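Local coordinates for EGF family domain-containing protein (Toxoplasma gondii, PDB 4Z80), which binds a peptide of the rhoptry neck protein RON2L1 and so probably takes part in forming the moving junction during host-cell invasion, at residues Leu28-Asp33 and Thr336-Glu341; Thr35-Arg40 and Thr44-Glu49. All blocks are in the same frame, centred on the assembly; numbering follows the deposited sequence.

Contact 1: Leu28-Asp33 and Thr336-Glu341; sequences LIWDKD and TRPDHE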
loop_
_atom_site.group_PDB
_atom_site.type_symbol
_atom_site.label_atom_id
_atom_site.label_comp_id
_atom_site.label_asym_id
_atom_site.label_seq_id
_atom_site.Cartn_x
_atom_site.Cartn_y
_atom_site.Cartn_z
ATOM N N LEU A 28 -8.839 4.898 -9.448
ATOM C CA LEU A 28 -9.553 3.954 -10.287
ATOM C C LEU A 28 -10.205 2.873 -9.456
ATOM O O LEU A 28 -9.814 2.603 -8.313
ATOM C CB LEU A 28 -8.625 3.334 -11.335
ATOM C CG LEU A 28 -7.532 2.343 -10.924
ATOM C CD1 LEU A 28 -8.051 0.920 -10.718
ATOM C CD2 LEU A 28 -6.436 2.327 -11.984
ATOM N N ILE A 29 -11.239 2.282 -10.037
ATOM C CA ILE A 29 -11.872 1.108 -9.476
ATOM C C ILE A 29 -11.953 0.058 -10.581
ATOM O O ILE A 29 -12.023 0.401 -11.765
ATOM C CB ILE A 29 -13.268 1.422 -8.919
ATOM C CG1 ILE A 29 -14.094 2.153 -9.970
ATOM C CG2 ILE A 29 -13.157 2.275 -7.654
ATOM C CD1 ILE A 29 -15.546 1.970 -9.804
ATOM N N TRP A 30 -11.930 -1.214 -10.202
ATOM C CA TRP A 30 -11.949 -2.299 -11.185
ATOM C C TRP A 30 -13.385 -2.552 -11.629
ATOM O O TRP A 30 -14.294 -2.614 -10.806
ATOM C CB TRP A 30 -11.318 -3.581 -10.610
ATOM C CG TRP A 30 -9.946 -3.356 -10.055
ATOM C CD1 TRP A 30 -9.580 -3.393 -8.738
ATOM C CD2 TRP A 30 -8.766 -3.021 -10.788
ATOM N NE1 TRP A 30 -8.245 -3.108 -8.610
ATOM C CE2 TRP A 30 -7.718 -2.884 -9.854
ATOM C CE3 TRP A 30 -8.488 -2.829 -12.147
ATOM C CZ2 TRP A 30 -6.421 -2.552 -10.228
ATOM C CZ3 TRP A 30 -7.193 -2.502 -12.518
ATOM C CH2 TRP A 30 -6.175 -2.372 -11.562
ATOM N N ASP A 31 -13.586 -2.669 -12.937
ATOM C CA ASP A 31 -14.897 -3.018 -13.472
ATOM C C ASP A 31 -14.762 -3.504 -14.909
ATOM O O ASP A 31 -14.096 -2.864 -15.717
ATOM C CB ASP A 31 -15.846 -1.826 -13.409
ATOM C CG ASP A 31 -17.295 -2.235 -13.592
ATOM O OD1 ASP A 31 -17.705 -2.439 -14.752
ATOM O OD2 ASP A 31 -18.018 -2.372 -12.578
ATOM N N LYS A 32 -15.396 -4.624 -15.233
ATOM C CA LYS A 32 -15.231 -5.194 -16.569
ATOM C C LYS A 32 -15.904 -4.333 -17.644
ATOM O O LYS A 32 -15.645 -4.518 -18.831
ATOM C CB LYS A 32 -15.759 -6.633 -16.616
ATOM C CG LYS A 32 -17.232 -6.802 -16.328
ATOM C CD LYS A 32 -17.598 -8.279 -16.337
ATOM C CE LYS A 32 -19.000 -8.510 -15.815
ATOM N NZ LYS A 32 -20.011 -7.724 -16.573
ATOM N N ASP A 33 -16.737 -3.379 -17.232
ATOM C CA ASP A 33 -17.363 -2.435 -18.163
ATOM C C ASP A 33 -16.692 -1.060 -18.134
ATOM O O ASP A 33 -17.174 -0.111 -18.756
ATOM C CB ASP A 33 -18.851 -2.283 -17.848
ATOM C CG ASP A 33 -19.642 -3.549 -18.127
ATOM O OD1 ASP A 33 -19.247 -4.318 -19.029
ATOM O OD2 ASP A 33 -20.662 -3.771 -17.444
ATOM N N THR A 336 -3.715 -0.007 -8.071
ATOM C CA THR A 336 -2.549 0.395 -8.835
ATOM C C THR A 336 -2.804 0.129 -10.320
ATOM O O THR A 336 -3.345 -0.922 -10.670
ATOM C CB THR A 336 -1.310 -0.365 -8.347
ATOM O OG1 THR A 336 -1.020 0.024 -6.994
ATOM C CG2 THR A 336 -0.093 -0.084 -9.213
ATOM N N ARG A 337 -2.420 1.060 -11.189
ATOM C CA ARG A 337 -2.708 0.913 -12.614
ATOM C C ARG A 337 -1.681 -0.041 -13.243
ATOM O O ARG A 337 -0.494 0.011 -12.932
ATOM C CB ARG A 337 -2.742 2.278 -13.326
ATOM C CG ARG A 337 -1.490 3.164 -13.220
ATOM C CD ARG A 337 -1.751 4.550 -13.818
ATOM N NE ARG A 337 -2.247 4.439 -15.193
ATOM C CZ ARG A 337 -3.002 5.334 -15.819
ATOM N NH1 ARG A 337 -3.376 6.464 -15.228
ATOM N NH2 ARG A 337 -3.386 5.095 -17.063
ATOM N N PRO A 338 -2.159 -0.950 -14.101
ATOM C CA PRO A 338 -1.298 -2.012 -14.631
ATOM C C PRO A 338 -0.303 -1.505 -15.667
ATOM O O PRO A 338 0.652 -2.215 -16.005
ATOM C CB PRO A 338 -2.304 -2.990 -15.254
ATOM C CG PRO A 338 -3.472 -2.170 -15.591
ATOM C CD PRO A 338 -3.559 -1.116 -14.518
ATOM N N ASP A 339 -0.524 -0.287 -16.149
ATOM C CA ASP A 339 0.374 0.359 -17.101
ATOM C C ASP A 339 1.301 1.351 -16.383
ATOM O O ASP A 339 1.786 2.297 -16.987
ATOM C CB ASP A 339 -0.429 1.079 -18.200
ATOM C CG ASP A 339 -1.493 2.010 -17.638
ATOM O OD1 ASP A 339 -1.603 2.114 -16.397
ATOM O OD2 ASP A 339 -2.212 2.644 -18.434
ATOM N N HIS A 340 1.567 1.126 -15.099
ATOM C CA HIS A 340 2.272 2.133 -14.310
ATOM C C HIS A 340 3.695 2.397 -14.805
ATOM O O HIS A 340 4.204 3.502 -14.656
ATOM C CB HIS A 340 2.284 1.745 -12.816
ATOM C CG HIS A 340 3.126 0.550 -12.492
ATOM N ND1 HIS A 340 4.451 0.647 -12.118
ATOM C CD2 HIS A 340 2.834 -0.772 -12.496
ATOM C CE1 HIS A 340 4.934 -0.563 -11.897
ATOM N NE2 HIS A 340 3.974 -1.442 -12.120
ATOM N N GLU A 341 4.348 1.412 -15.411
ATOM C CA GLU A 341 5.702 1.646 -15.908
ATOM C C GLU A 341 5.764 2.743 -16.961
ATOM O O GLU A 341 6.783 3.428 -17.076
ATOM C CB GLU A 341 6.293 0.365 -16.486
ATOM C CG GLU A 341 6.537 -0.694 -15.436
ATOM C CD GLU A 341 5.344 -1.598 -15.222
ATOM O OE1 GLU A 341 4.225 -1.257 -15.678
ATOM O OE2 GLU A 341 5.534 -2.668 -14.601
#

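Contact 2: Thr35-Arg40 and Thr44-Glu49; sequences TKSHTR and TYRWTE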
loop_
_atom_site.group_PDB
_atom_site.type_symbol
_atom_site.label_atom_id
_atom_site.label_comp_id
_atom_site.label_asym_id
_atom_site.label_seq_id
_atom_site.Cartn_x
_atom_site.Cartn_y
_atom_site.Cartn_z
ATOM N N THR A 35 -14.182 1.939 -19.052
ATOM C CA THR A 35 -13.752 2.376 -20.379
ATOM C C THR A 35 -12.231 2.387 -20.547
ATOM O O THR A 35 -11.730 2.499 -21.665
ATOM C CB THR A 35 -14.296 3.776 -20.695
ATOM O OG1 THR A 35 -13.809 4.711 -19.725
ATOM C CG2 THR A 35 -15.829 3.768 -20.678
ATOM N N LYS A 36 -11.498 2.260 -19.444
ATOM C CA LYS A 36 -10.039 2.216 -19.483
ATOM C C LYS A 36 -9.553 0.775 -19.543
ATOM O O LYS A 36 -10.127 -0.099 -18.900
ATOM C CB LYS A 36 -9.438 2.905 -18.256
ATOM C CG LYS A 36 -9.965 4.306 -18.002
ATOM C CD LYS A 36 -9.662 5.246 -19.156
ATOM C CE LYS A 36 -10.234 6.623 -18.884
ATOM N NZ LYS A 36 -9.973 7.573 -19.991
ATOM N N SER A 37 -8.490 0.525 -20.301
ATOM C CA SER A 37 -7.969 -0.831 -20.398
ATOM C C SER A 37 -6.490 -0.881 -20.710
ATOM O O SER A 37 -5.914 0.060 -21.255
ATOM C CB SER A 37 -8.734 -1.621 -21.459
ATOM O OG SER A 37 -8.531 -1.086 -22.751
ATOM N N HIS A 38 -5.881 -1.995 -20.335
ATOM C CA HIS A 38 -4.484 -2.236 -20.621
ATOM C C HIS A 38 -4.199 -3.715 -20.563
ATOM O O HIS A 38 -4.629 -4.392 -19.634
ATOM C CB HIS A 38 -3.588 -1.517 -19.627
ATOM C CG HIS A 38 -2.129 -1.755 -19.855
ATOM N ND1 HIS A 38 -1.441 -1.176 -20.899
ATOM C CD2 HIS A 38 -1.227 -2.495 -19.172
ATOM C CE1 HIS A 38 -0.176 -1.552 -20.849
ATOM N NE2 HIS A 38 -0.020 -2.353 -19.809
ATOM N N THR A 39 -3.463 -4.214 -21.549
ATOM C CA THR A 39 -3.069 -5.607 -21.539
ATOM C C THR A 39 -1.638 -5.712 -21.030
ATOM O O THR A 39 -0.709 -5.159 -21.617
ATOM C CB THR A 39 -3.216 -6.237 -22.927
ATOM O OG1 THR A 39 -4.580 -6.105 -23.347
ATOM C CG2 THR A 39 -2.845 -7.717 -22.888
ATOM N N ARG A 40 -1.489 -6.396 -19.900
ATOM C CA ARG A 40 -0.197 -6.610 -19.266
ATOM C C ARG A 40 0.047 -8.105 -19.249
ATOM O O ARG A 40 -0.645 -8.851 -18.551
ATOM C CB ARG A 40 -0.181 -6.015 -17.850
ATOM C CG ARG A 40 1.111 -6.207 -17.068
ATOM C CD ARG A 40 0.895 -5.886 -15.589
ATOM N NE ARG A 40 2.139 -5.923 -14.820
ATOM C CZ ARG A 40 2.931 -4.874 -14.608
ATOM N NH1 ARG A 40 2.621 -3.685 -15.103
ATOM N NH2 ARG A 40 4.043 -5.015 -13.896
ATOM N N THR A 44 -5.975 -8.679 -19.919
ATOM C CA THR A 44 -6.489 -7.341 -20.171
ATOM C C THR A 44 -7.252 -6.861 -18.948
ATOM O O THR A 44 -8.280 -7.429 -18.571
ATOM C CB THR A 44 -7.403 -7.297 -21.405
ATOM O OG1 THR A 44 -6.647 -7.687 -22.559
ATOM C CG2 THR A 44 -7.960 -5.891 -21.621
ATOM N N TYR A 45 -6.722 -5.814 -18.331
ATOM C CA TYR A 45 -7.343 -5.199 -17.165
ATOM C C TYR A 45 -8.294 -4.099 -17.593
ATOM O O TYR A 45 -7.995 -3.352 -18.519
ATOM C CB TYR A 45 -6.270 -4.635 -16.240
ATOM C CG TYR A 45 -5.337 -5.690 -15.707
ATOM C CD1 TYR A 45 -4.217 -6.086 -16.425
ATOM C CD2 TYR A 45 -5.584 -6.304 -14.487
ATOM C CE1 TYR A 45 -3.372 -7.059 -15.938
ATOM C CE2 TYR A 45 -4.745 -7.275 -13.995
ATOM C CZ TYR A 45 -3.641 -7.648 -14.721
ATOM O OH TYR A 45 -2.797 -8.620 -14.239
ATOM N N ARG A 46 -9.431 -4.006 -16.915
ATOM C CA ARG A 46 -10.438 -2.996 -17.212
ATOM C C ARG A 46 -10.763 -2.183 -15.967
ATOM O O ARG A 46 -10.965 -2.744 -14.894
ATOM C CB ARG A 46 -11.711 -3.653 -17.745
ATOM C CG ARG A 46 -11.485 -4.544 -18.954
ATOM C CD ARG A 46 -11.500 -3.728 -20.213
ATOM N NE ARG A 46 -12.870 -3.428 -20.619
ATOM C CZ ARG A 46 -13.240 -2.358 -21.318
ATOM N NH1 ARG A 46 -14.519 -2.186 -21.629
ATOM N NH2 ARG A 46 -12.346 -1.449 -21.690
ATOM N N TRP A 47 -10.837 -0.868 -16.112
ATOM C CA TRP A 47 -11.158 -0.027 -14.969
ATOM C C TRP A 47 -11.870 1.267 -15.338
ATOM O O TRP A 47 -11.945 1.666 -16.504
ATOM C CB TRP A 47 -9.880 0.281 -14.176
ATOM C CG TRP A 47 -8.854 1.186 -14.842
ATOM C CD1 TRP A 47 -8.773 2.554 -14.749
ATOM C CD2 TRP A 47 -7.750 0.782 -15.666
ATOM N NE1 TRP A 47 -7.690 3.015 -15.460
ATOM C CE2 TRP A 47 -7.047 1.949 -16.030
ATOM C CE3 TRP A 47 -7.281 -0.455 -16.121
ATOM C CZ2 TRP A 47 -5.915 1.916 -16.840
ATOM C CZ3 TRP A 47 -6.150 -0.485 -16.926
ATOM C CH2 TRP A 47 -5.482 0.694 -17.278
ATOM N N THR A 48 -12.432 1.891 -14.308
ATOM C CA THR A 48 -13.021 3.214 -14.396
ATOM C C THR A 48 -12.166 4.189 -13.610
ATOM O O THR A 48 -11.746 3.899 -12.494
ATOM C CB THR A 48 -14.461 3.228 -13.840
ATOM O OG1 THR A 48 -15.330 2.541 -14.747
ATOM C CG2 THR A 48 -14.968 4.658 -13.640
ATOM N N GLU A 49 -11.932 5.355 -14.189
ATOM C CA GLU A 49 -11.220 6.423 -13.512
ATOM C C GLU A 49 -12.238 7.383 -12.910
ATOM O O GLU A 49 -12.954 8.066 -13.638
ATOM C CB GLU A 49 -10.298 7.129 -14.496
ATOM C CG GLU A 49 -9.539 8.293 -13.950
ATOM C CD GLU A 49 -8.689 8.955 -15.018
ATOM O OE1 GLU A 49 -7.953 8.222 -15.731
ATOM O OE2 GLU A 49 -8.773 10.202 -15.155
HETATM O O HOH W 1 -15.210 3.681 -17.104
HETATM O O HOH W 2 -0.784 -9.062 -15.623
#

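Contact 1: Leu28-Asp33 and Thr336-Glu341
Trp30 turns the outer edge of its six-membered ring to the 336-341 segment, and there the packing is closest: CH2 lies 3.3 Å from Thr336 O, near the plane of the indole, and 4.1 Å from Pro338 CD. Its CG stands beside the backbone N (chi1 -53°), which lets a flat side chain reach the other segment although its CB does not point there. Thr336 O is buried against this edge without a hydrogen-bond partner, while Thr336 OG1 bonds to Thr333 O. Leu28 adds a branched apolar filler, its CD2 3.9 Å from Arg337 CB and its CD1 over one face of the Trp30 ring. Arg337 offers only the root of its chain; the guanidinium bends away into a side-on salt bridge with Asp339, NE to OD1 at 2.7 Å and NH2 to OD2 at 3.0 Å, and NH1 bonds to Asn24 O. Past Trp30 the looser side begins: Asp31 has left the interface, making an Asx turn to Asp33 N, and Lys32 and Asp33 are exposed. Edge strand 27-30 of a three-stranded antiparallel sheet thus packs on the lead-in and first residues of a type I turn preceding helix 340-343, in the apical membrane antigen 1 region.

Contact 2: Thr35-Arg40 and Thr44-Glu49
Lys36 and Trp47 face each other across two antiparallel strands through paired backbone hydrogen bonds, Lys36 N to Trp47 O and Trp47 N to Lys36 O, each 3.0 Å long. His38 and Tyr45 form the next hydrogen-bonded pair, with Tyr45 N to His38 O the shorter bond at 2.8 Å. Between and beyond them lie the non-hydrogen-bonded pairs Ser37-Arg46 and Thr39-Thr44, with CA-H...O contacts such as Ser37 CA to Tyr45 O. The two strands are a beta hairpin, their directions 160° apart, and strand 44-49 is the middle of a three-stranded antiparallel sheet, bonded also to strand 27-30.

Apolar and aromatic contacts gather on the face of Lys36, His38, Tyr45 and Trp47. Lys36 CB sits over the indole in a CH-pi contact, 3.4 Å from the centroid of the five-membered ring. Trp47 CG lies between its backbone N and carbonyl carbon (chi1 69°), which swings the ring under the neighbouring strand until CH2 meets His38 CB at 3.7 Å. The lysine's aliphatic foot suits this broad surface; its exposed NZ ends 4.8 Å from Glu49 OE1, too far for a salt bridge. Tyr45 CE1 packs 3.9 Å from Arg40 CB, while its hydroxyl reaches a water.

Polar side chains suit the other, more exposed face: Thr39 OG1 and Thr44 OG1 share a hydrogen bond of 2.7 Å. Arg46 folds back to pack its guanidinium edge on Ser37 CB, and its NE bonds weakly to Lys32 O. Waters bridge both hairpin ends: one joins Thr35 N to Thr48 OG1, the other donates to Arg40 O and lies 2.5 Å from Tyr45 OH.

Contact 2 is nested within the long chain loop that contact 1 closes, and their centres are only about 5 Å apart. Strand 27-30 of contact 1 is sheet neighbour to strand 43-51 of contact 2, with Ile29 O 3.2 Å from Trp47 CB. Arg40 makes the polar connection: its NH1 is 2.6 Å from Pro338 O, a probable hydrogen bond, and its NH2 forms a salt bridge of 2.9 Å to Glu341 OE2. Pro338 also packs on Tyr45 and Trp47, so the turn of contact 1 rests on the hairpin's aromatic face. Neither contact touches the other protein chain of the assembly; a glycerol, probably from the crystallisation liquor, lies about 5 Å from the Tyr45 side chain.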